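Nidogen-1 (Mus musculus, PDB 1GL4) binds laminin, collagen IV and perlecan in basement membranes, this G2 fragment pairing an EGF-like module with a beta-barrel that contributes to perlecan binding. Local coordinates at residues S196-S201 against R228-F233; I60-S65 against E96-S101. All blocks are in the same frame, centred on the assembly; numbering follows the deposited sequence.

Contact 1: S196-S201 against R228-F233; sequences SSVITS and RQTITF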
loop_
_atom_site.group_PDB
_atom_site.type_symbol
_atom_site.label_atom_id
_atom_site.label_comp_id
_atom_site.label_asym_id
_atom_site.label_seq_id
_atom_site.Cartn_x
_atom_site.Cartn_y
_atom_site.Cartn_z
ATOM N N SER A 196 -24.766 0.568 4.431
ATOM C CA SER A 196 -25.169 -0.829 4.302
ATOM C C SER A 196 -24.188 -1.750 3.576
ATOM O O SER A 196 -24.511 -2.337 2.539
ATOM C CB SER A 196 -26.548 -0.911 3.640
ATOM O OG SER A 196 -27.555 -0.457 4.535
ATOM N N SER A 197 -22.992 -1.875 4.144
ATOM C CA SER A 197 -21.937 -2.733 3.609
ATOM C C SER A 197 -21.370 -2.312 2.257
ATOM O O SER A 197 -20.839 -3.142 1.516
ATOM C CB SER A 197 -22.426 -4.180 3.546
ATOM O OG SER A 197 -22.847 -4.605 4.832
ATOM N N VAL A 198 -21.473 -1.023 1.942
ATOM C CA VAL A 198 -20.924 -0.508 0.695
ATOM C C VAL A 198 -20.177 0.796 0.976
ATOM O O VAL A 198 -20.708 1.700 1.625
ATOM C CB VAL A 198 -22.028 -0.249 -0.367
ATOM C CG1 VAL A 198 -21.387 0.177 -1.687
ATOM C CG2 VAL A 198 -22.859 -1.501 -0.568
ATOM N N ILE A 199 -18.934 0.877 0.507
ATOM C CA ILE A 199 -18.121 2.076 0.700
ATOM C C ILE A 199 -17.724 2.649 -0.662
ATOM O O ILE A 199 -17.175 1.939 -1.509
ATOM C CB ILE A 199 -16.858 1.762 1.554
ATOM C CG1 ILE A 199 -17.273 1.479 3.004
ATOM C CG2 ILE A 199 -15.875 2.931 1.509
ATOM C CD1 ILE A 199 -16.139 0.959 3.898
ATOM N N THR A 200 -18.025 3.931 -0.867
ATOM C CA THR A 200 -17.736 4.616 -2.125
ATOM C C THR A 200 -16.904 5.882 -1.926
ATOM O O THR A 200 -16.894 6.469 -0.838
ATOM C CB THR A 200 -19.043 5.039 -2.853
ATOM O OG1 THR A 200 -19.840 5.839 -1.968
ATOM C CG2 THR A 200 -19.846 3.826 -3.287
ATOM N N SER A 201 -16.212 6.299 -2.984
ATOM C CA SER A 201 -15.407 7.519 -2.951
ATOM C C SER A 201 -15.118 8.000 -4.367
ATOM O O SER A 201 -14.966 7.202 -5.297
ATOM C CB SER A 201 -14.074 7.291 -2.231
ATOM O OG SER A 201 -13.170 6.571 -3.050
ATOM N N ARG A 228 -12.804 6.967 -9.142
ATOM C CA ARG A 228 -14.133 6.592 -8.664
ATOM C C ARG A 228 -14.070 5.126 -8.229
ATOM O O ARG A 228 -13.610 4.284 -8.992
ATOM C CB ARG A 228 -15.156 6.756 -9.795
ATOM C CG ARG A 228 -15.202 8.156 -10.416
ATOM C CD ARG A 228 -16.269 8.261 -11.518
ATOM N NE ARG A 228 -15.961 7.429 -12.682
ATOM C CZ ARG A 228 -15.057 7.736 -13.610
ATOM N NH1 ARG A 228 -14.359 8.865 -13.527
ATOM N NH2 ARG A 228 -14.843 6.908 -14.623
ATOM N N GLN A 229 -14.519 4.810 -7.015
ATOM C CA GLN A 229 -14.458 3.420 -6.568
ATOM C C GLN A 229 -15.597 2.950 -5.656
ATOM O O GLN A 229 -16.187 3.726 -4.898
ATOM C CB GLN A 229 -13.097 3.151 -5.899
ATOM C CG GLN A 229 -12.848 3.914 -4.600
ATOM C CD GLN A 229 -11.376 3.912 -4.173
ATOM O OE1 GLN A 229 -10.699 2.880 -4.211
ATOM N NE2 GLN A 229 -10.883 5.076 -3.753
ATOM N N THR A 230 -15.904 1.661 -5.755
ATOM C CA THR A 230 -16.953 1.046 -4.952
ATOM C C THR A 230 -16.357 -0.189 -4.286
ATOM O O THR A 230 -15.851 -1.091 -4.953
ATOM C CB THR A 230 -18.150 0.653 -5.823
ATOM O OG1 THR A 230 -18.735 1.841 -6.374
ATOM C CG2 THR A 230 -19.202 -0.092 -4.998
ATOM N N ILE A 231 -16.418 -0.204 -2.963
ATOM C CA ILE A 231 -15.868 -1.287 -2.159
ATOM C C ILE A 231 -17.001 -2.064 -1.477
ATOM O O ILE A 231 -17.740 -1.506 -0.672
ATOM C CB ILE A 231 -14.894 -0.692 -1.112
ATOM C CG1 ILE A 231 -13.709 -0.047 -1.848
ATOM C CG2 ILE A 231 -14.419 -1.769 -0.133
ATOM C CD1 ILE A 231 -12.795 0.790 -0.971
ATOM N N THR A 232 -17.128 -3.349 -1.808
ATOM C CA THR A 232 -18.186 -4.195 -1.246
ATOM C C THR A 232 -17.652 -5.324 -0.365
ATOM O O THR A 232 -16.604 -5.904 -0.638
ATOM C CB THR A 232 -19.055 -4.804 -2.364
ATOM O OG1 THR A 232 -18.217 -5.483 -3.309
ATOM C CG2 THR A 232 -19.835 -3.708 -3.080
ATOM N N PHE A 233 -18.393 -5.642 0.689
ATOM C CA PHE A 233 -17.970 -6.669 1.636
ATOM C C PHE A 233 -19.149 -7.161 2.480
ATOM O O PHE A 233 -20.265 -6.657 2.350
ATOM C CB PHE A 233 -16.886 -6.082 2.547
ATOM C CG PHE A 233 -17.273 -4.769 3.179
ATOM C CD1 PHE A 233 -17.867 -4.730 4.439
ATOM C CD2 PHE A 233 -17.061 -3.570 2.503
ATOM C CE1 PHE A 233 -18.246 -3.516 5.016
ATOM C CE2 PHE A 233 -17.437 -2.345 3.070
ATOM C CZ PHE A 233 -18.030 -2.316 4.326
#
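Ile199 and Ile231 form a hydrogen-bonded antiparallel pair at the centre of this contact, where strands 198-201 and 228-232 run 4.7 Å apart at an angle of 168°. Two backbone hydrogen bonds close the pair: Ile199 N to Ile231 O is 2.9 Å, and Ile231 N to Ile199 O is 2.7 Å. Two residues further on, Ser201 and Gln229 repeat the pattern, while Val198-Thr232 and Thr200-Thr230 are the intervening non-hydrogen-bonded pairs. Thr200 CA also brings its hydrogen to Gln229 O, at 3.3 Å.

On the face carrying Ile199, Ile231, Ser201 and Gln229, the isoleucines approach at their CB atoms, and the outer branch of Ile199 turns to Phe233. Ile199 CD1 lies 3.6 Å from Phe233 CE2, coming at the ring obliquely, while CG1 of the same isoleucine sits at the ring edge. Phe233 CG stands between its own backbone N and carbonyl carbon (chi1 51°), and the ring lies under Ser197, whose O is above one ring face, offset toward the rim. Trp114 and Ile111 of helix 107-115 pack on this face. A helix lodged against the inner wall of a curled beta-barrel is the hallmark of the GFP-like fold to which the nidogen G2 domain belongs, and strands 198-210 and 221-232 form one hairpin of that wall.

At the far end Ser201 OG approaches Gln229 NE2 to 2.8 Å, with the glutamine chain extended beyond CG. Gln229 OE1 accepts a hydrogen bond from Arg136 NE, which helps to fix the turn of the amide. On the other face Val198 CG1 reaches Thr230 CG2 at 4.0 Å, and Thr200 and Thr230 run alongside each other in the same direction, with Thr200 CG2 near Thr230 OG1.

Contact 2: I60-S65 against E96-S101; sequences IFVGSS and ETVGYS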
loop_
_atom_site.group_PDB
_atom_site.type_symbol
_atom_site.label_atom_id
_atom_site.label_comp_id
_atom_site.label_asym_id
_atom_site.label_seq_id
_atom_site.Cartn_x
_atom_site.Cartn_y
_atom_site.Cartn_z
ATOM N N ILE A 60 -4.003 -3.134 -21.665
ATOM C CA ILE A 60 -4.000 -1.676 -21.692
ATOM C C ILE A 60 -3.523 -0.988 -22.966
ATOM O O ILE A 60 -2.408 -1.225 -23.434
ATOM C CB ILE A 60 -3.146 -1.144 -20.514
ATOM C CG1 ILE A 60 -3.728 -1.656 -19.191
ATOM C CG2 ILE A 60 -3.114 0.380 -20.528
ATOM C CD1 ILE A 60 -2.873 -1.380 -17.988
ATOM N N PHE A 61 -4.370 -0.117 -23.508
ATOM C CA PHE A 61 -4.021 0.652 -24.700
ATOM C C PHE A 61 -3.289 1.913 -24.219
ATOM O O PHE A 61 -3.793 2.621 -23.349
ATOM C CB PHE A 61 -5.279 1.080 -25.473
ATOM C CG PHE A 61 -6.093 -0.068 -26.028
ATOM C CD1 PHE A 61 -6.991 -0.763 -25.222
ATOM C CD2 PHE A 61 -5.973 -0.438 -27.366
ATOM C CE1 PHE A 61 -7.764 -1.811 -25.741
ATOM C CE2 PHE A 61 -6.739 -1.484 -27.896
ATOM C CZ PHE A 61 -7.636 -2.172 -27.080
ATOM N N VAL A 62 -2.110 2.187 -24.771
ATOM C CA VAL A 62 -1.341 3.371 -24.383
ATOM C C VAL A 62 -1.467 4.482 -25.429
ATOM O O VAL A 62 -1.308 4.241 -26.632
ATOM C CB VAL A 62 0.163 3.041 -24.209
ATOM C CG1 VAL A 62 0.936 4.302 -23.821
ATOM C CG2 VAL A 62 0.345 1.970 -23.142
ATOM N N GLY A 63 -1.749 5.698 -24.969
ATOM C CA GLY A 63 -1.887 6.821 -25.882
ATOM C C GLY A 63 -2.956 6.599 -26.939
ATOM O O GLY A 63 -4.125 6.399 -26.613
ATOM N N SER A 64 -2.562 6.619 -28.208
ATOM C CA SER A 64 -3.517 6.435 -29.298
ATOM C C SER A 64 -3.385 5.072 -29.971
ATOM O O SER A 64 -3.965 4.840 -31.033
ATOM C CB SER A 64 -3.327 7.533 -30.350
ATOM O OG SER A 64 -2.084 7.385 -31.017
ATOM N N SER A 65 -2.627 4.171 -29.357
ATOM C CA SER A 65 -2.420 2.844 -29.923
ATOM C C SER A 65 -3.716 2.046 -30.058
ATOM O O SER A 65 -4.574 2.091 -29.180
ATOM C CB SER A 65 -1.422 2.055 -29.072
ATOM O OG SER A 65 -1.228 0.754 -29.605
ATOM N N GLU A 96 8.288 -2.382 -20.401
ATOM C CA GLU A 96 8.705 -0.990 -20.534
ATOM C C GLU A 96 7.696 -0.219 -21.377
ATOM O O GLU A 96 7.605 1.005 -21.298
ATOM C CB GLU A 96 10.077 -0.895 -21.208
ATOM C CG GLU A 96 10.880 -2.187 -21.213
ATOM C CD GLU A 96 10.237 -3.273 -22.059
ATOM O OE1 GLU A 96 9.957 -3.010 -23.250
ATOM O OE2 GLU A 96 10.014 -4.387 -21.534
ATOM N N THR A 97 6.948 -0.947 -22.196
ATOM C CA THR A 97 5.944 -0.347 -23.065
ATOM C C THR A 97 4.757 0.232 -22.297
ATOM O O THR A 97 3.962 0.987 -22.856
ATOM C CB THR A 97 5.401 -1.380 -24.071
ATOM O OG1 THR A 97 4.962 -2.546 -23.365
ATOM C CG2 THR A 97 6.484 -1.771 -25.073
ATOM N N VAL A 98 4.635 -0.112 -21.018
ATOM C CA VAL A 98 3.516 0.387 -20.226
ATOM C C VAL A 98 3.959 0.895 -18.854
ATOM O O VAL A 98 3.239 1.654 -18.204
ATOM C CB VAL A 98 2.437 -0.720 -20.047
ATOM C CG1 VAL A 98 2.881 -1.731 -18.984
ATOM C CG2 VAL A 98 1.099 -0.096 -19.681
ATOM N N GLY A 99 5.151 0.482 -18.433
ATOM C CA GLY A 99 5.687 0.876 -17.140
ATOM C C GLY A 99 5.644 2.352 -16.787
ATOM O O GLY A 99 5.182 2.721 -15.707
ATOM N N TYR A 100 6.132 3.207 -17.676
ATOM C CA TYR A 100 6.126 4.632 -17.388
ATOM C C TYR A 100 4.719 5.225 -17.399
ATOM O O TYR A 100 4.413 6.109 -16.603
ATOM C CB TYR A 100 7.031 5.378 -18.375
ATOM C CG TYR A 100 8.477 4.924 -18.328
ATOM C CD1 TYR A 100 8.958 3.961 -19.215
ATOM C CD2 TYR A 100 9.357 5.441 -17.374
ATOM C CE1 TYR A 100 10.278 3.523 -19.155
ATOM C CE2 TYR A 100 10.677 5.010 -17.304
ATOM C CZ TYR A 100 11.132 4.052 -18.200
ATOM O OH TYR A 100 12.438 3.630 -18.142
ATOM N N SER A 101 3.853 4.724 -18.275
ATOM C CA SER A 101 2.489 5.243 -18.350
ATOM C C SER A 101 1.590 4.851 -17.177
ATOM O O SER A 101 0.507 5.407 -17.023
ATOM C CB SER A 101 1.835 4.826 -19.672
ATOM O OG SER A 101 2.469 5.483 -20.761
#
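Ser101 OG meets the methyl CG1 of Val62 at 3.6 Å, and its polar partners lie in the chain beyond the two segments: a hydrogen bond with Ile177 N and a weak one with Pro175 O. The buried hydroxyl is thus gripped from the polypeptide that follows strand 173-174, and what it offers Val62 is plain van der Waals contact. The Ser101 side chain also packs on Val174 of that strand.

Val62 contributes the largest share of the contact, through its two methyls, which part to different neighbours. CG1, anti to the backbone N (chi1 179°), goes to the serine. CG2 lies 3.8 Å from Thr97 O, a backbone carbonyl of the short, loosely formed helix at 96-99, and 4.1 Å from Val98 CG2. The two valines cross obliquely. Val98 holds CG1 between its backbone N and carbonyl carbon, leaving CG2, anti to the N, to do the touching. The same Val98 CG2 is met by Ile60 CG2 at 4.3 Å, one strand repeat before Val62, whereas the intervening Phe61 points away and packs on Arg173 and Pro68. No hydrogen bond joins the segments.

Just past Val62 the strand ends in a type II' turn, closed by Ser65 N to Val62 O at 3.0 Å, with Gly63 at its second position (phi 58°). The turn opens the connection to the antiparallel strand 69-81, and the valine methyls sit where this beta-hairpin of the GFP-like barrel meets a short helical segment.

Along the chain contact 2 (60-101) is complete before contact 1 (196-233) begins, and both belong to the G2 beta-barrel. Their centres lie 29 Å apart and their nearest atoms about 15 Å, so they do not touch. Contact 1 pairs two wall strands by backbone hydrogen bonds; contact 2 joins a strand end to a short helix through methyl groups. Both lie away from the zinc ion, bound by Asp159, His161 and His163, and from the perlecan-binding residues. Strand 49-62 of contact 2 nevertheless pairs with strand 69-81, which carries His77 and Tyr79 of that binding surface.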